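Local coordinates for tRNA-splicing endonuclease (Sulfolobus tokodaii, PDB 2CV8) that cleaves precursor tRNAs at both splice sites to release the intron, leaving 2',3'-cyclic phosphate and 5'-hydroxyl ends, at the interface of chains A and B. Coordinates in Å, arbitrary orientation; residue numbers count along the deposited sequence, not the author numbering. Chains: chain A/B, tRNA-splicing endonuclease.

The interface of chains A and B. Residues chain A 139, 162, 171, 173; chain B 141, 144-145, 175.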
ATOM      1  N   ILE A 139       1.038   9.309   5.141  1.00 45.17           N
ATOM      2  CA  ILE A 139       0.340   9.565   3.890  1.00 39.98           C
ATOM      3  C   ILE A 139      -1.072   8.981   3.947  1.00 39.43           C
ATOM      4  O   ILE A 139      -1.293   7.884   4.467  1.00 37.36           O
ATOM      5  CB  ILE A 139       1.100   8.958   2.697  1.00 39.93           C
ATOM      6  CG1 ILE A 139       0.473   9.438   1.395  1.00 56.69           C
ATOM      7  CG2 ILE A 139       1.062   7.436   2.751  1.00 31.19           C
ATOM      8  CD1 ILE A 139       1.216   8.965   0.160  1.00 71.06           C
ATOM      9  N   ILE A 162      10.529   4.004   1.180  1.00 27.20           N
ATOM     10  CA  ILE A 162      10.495   4.197   2.630  1.00 31.56           C
ATOM     11  C   ILE A 162      11.868   4.104   3.282  1.00 37.26           C
ATOM     12  O   ILE A 162      12.495   3.046   3.341  1.00 44.25           O
ATOM     13  CB  ILE A 162       9.514   3.209   3.284  1.00 35.21           C
ATOM     14  CG1 ILE A 162       8.099   3.466   2.727  1.00 20.89           C
ATOM     15  CG2 ILE A 162       9.542   3.369   4.790  1.00 16.57           C
ATOM     16  CD1 ILE A 162       7.015   2.570   3.292  1.00 35.61           C
ATOM     17  N   ARG A 171      13.264   0.541   2.150  1.00 20.68           N
ATOM     18  CA  ARG A 171      12.320  -0.492   1.761  1.00 26.63           C
ATOM     19  C   ARG A 171      11.459   0.066   0.641  1.00 29.01           C
ATOM     20  O   ARG A 171      10.804   1.095   0.803  1.00 25.21           O
ATOM     21  CB  ARG A 171      11.439  -0.898   2.940  1.00 16.70           C
ATOM     22  CG  ARG A 171      12.117  -1.789   3.961  1.00 20.98           C
ATOM     23  CD  ARG A 171      11.191  -1.997   5.155  1.00 56.53           C
ATOM     24  NE  ARG A 171      11.722  -2.911   6.167  1.00 74.13           N
ATOM     25  CZ  ARG A 171      11.820  -4.230   6.017  1.00 86.98           C
ATOM     26  NH1 ARG A 171      11.423  -4.809   4.886  1.00 88.91           N
ATOM     27  NH2 ARG A 171      12.309  -4.974   7.002  1.00 86.78           N
ATOM     28  N   ILE A 173       8.308  -0.272  -1.824  1.00 25.42           N
ATOM     29  CA  ILE A 173       7.032  -0.954  -1.966  1.00 33.64           C
ATOM     30  C   ILE A 173       6.246  -0.269  -3.080  1.00 33.15           C
ATOM     31  O   ILE A 173       6.009   0.941  -3.054  1.00 24.16           O
ATOM     32  CB  ILE A 173       6.219  -0.961  -0.638  1.00 42.56           C
ATOM     33  CG1 ILE A 173       5.354   0.285  -0.525  1.00 51.30           C
ATOM     34  CG2 ILE A 173       7.169  -1.021   0.556  1.00 39.62           C
ATOM     35  CD1 ILE A 173       4.305   0.175   0.550  1.00 66.09           C
TER
ATOM     36  N   SER B 141       4.341   5.255   7.957  1.00 22.09           N
ATOM     37  CA  SER B 141       5.335   4.449   7.263  1.00 19.27           C
ATOM     38  C   SER B 141       5.507   3.132   7.989  1.00 24.53           C
ATOM     39  O   SER B 141       5.773   2.095   7.369  1.00 22.70           O
ATOM     40  CB  SER B 141       6.679   5.178   7.217  1.00 31.51           C
ATOM     41  OG  SER B 141       6.526   6.491   6.710  1.00 40.43           O
ATOM     42  N   ILE B 144       2.573   1.062   6.932  1.00 36.35           N
ATOM     43  CA  ILE B 144       2.784   0.693   5.539  1.00 36.76           C
ATOM     44  C   ILE B 144       3.879  -0.370   5.487  1.00 40.27           C
ATOM     45  O   ILE B 144       3.797  -1.313   4.702  1.00 40.00           O
ATOM     46  CB  ILE B 144       3.171   1.928   4.665  1.00 21.76           C
ATOM     47  CG1 ILE B 144       1.940   2.802   4.441  1.00 10.18           C
ATOM     48  CG2 ILE B 144       3.720   1.488   3.296  1.00  7.06           C
ATOM     49  CD1 ILE B 144       2.185   3.947   3.455  1.00 19.70           C
ATOM     50  N   LEU B 145       4.899  -0.226   6.328  1.00 41.34           N
ATOM     51  CA  LEU B 145       5.967  -1.216   6.363  1.00 41.51           C
ATOM     52  C   LEU B 145       5.400  -2.517   6.943  1.00 43.70           C
ATOM     53  O   LEU B 145       5.806  -3.602   6.551  1.00 47.29           O
ATOM     54  CB  LEU B 145       7.133  -0.711   7.210  1.00 39.17           C
ATOM     55  CG  LEU B 145       7.952   0.434   6.598  1.00 42.72           C
ATOM     56  CD1 LEU B 145       8.965   0.963   7.602  1.00 33.82           C
ATOM     57  CD2 LEU B 145       8.665  -0.059   5.360  1.00 22.57           C
ATOM     58  N   PHE B 175      -0.156  -3.945  -3.452  1.00 53.61           N
ATOM     59  CA  PHE B 175       1.260  -3.608  -3.410  1.00 57.71           C
ATOM     60  C   PHE B 175       2.129  -4.763  -2.972  1.00 47.75           C
ATOM     61  O   PHE B 175       1.717  -5.588  -2.162  1.00 44.60           O
ATOM     62  CB  PHE B 175       1.542  -2.375  -2.537  1.00107.78           C
ATOM     63  CG  PHE B 175       0.905  -2.408  -1.188  1.00110.98           C
ATOM     64  CD1 PHE B 175       0.982  -3.536  -0.388  1.00105.09           C
ATOM     65  CD2 PHE B 175       0.264  -1.276  -0.698  1.00119.23           C
ATOM     66  CE1 PHE B 175       0.436  -3.540   0.876  1.00122.61           C
ATOM     67  CE2 PHE B 175      -0.287  -1.270   0.567  1.00133.06           C
ATOM     68  CZ  PHE B 175      -0.201  -2.406   1.358  1.00133.90           C
TER
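B:Leu145 lies against A:Ile162, the two side chains running past each other in opposite directions; both methyls of B:Leu145 converge on A:Ile162 CG2, and CD2 also reaches the end of its ethyl arm. CD1 of B:Leu145 faces A:Ile162 CG2 at 3.7 Å, while B:Leu145 CD2 meets the same A:Ile162 CG2 at 3.6 Å and also touches A:Ile162 CD1. In A:Ile162 the ethyl arm lies beside the backbone N (chi1 -61°) and is fully extended; its CD1 thereby meets B:Ile144 CG2 at 3.5 Å. This is the dense part of the patch, and 71 Å² of B:Leu145 is buried by chain A. From a second strand, A:Ile173 crosses B:Ile144 at about a right angle, though the modelled closeness of their ends is doubtful. The aliphatic stem of A:Arg171, extended from CG to NE, crosses B:Leu145 at a slant, with A:Arg171 CB 3.8 Å from B:Leu145 CD2. An alanine in place of B:Leu145 would probably leave A:Ile162 CG2 and the A:Arg171 stem without their apolar mate and open a gap between strand and helix. Packing is looser at the margins. A:Ile139 offers CG2 to B:Ile144 CD1 at 3.7 Å, but only 10 Å² of A:Ile139 is buried by chain B, and B:Ser141 brings its CB no nearer than 4.2 Å to A:Ile162 CG2. The pairing may contribute to the homotetramer, and two-fold symmetry repeats the patch with the chains exchanged. Its centre lies about 15 Å from A:Lys156, a predicted active-site residue. Within the catalytic C-terminal domains, the start of helix 141-151 of chain B is seated against strands 157-163 and 170-178 of chain A.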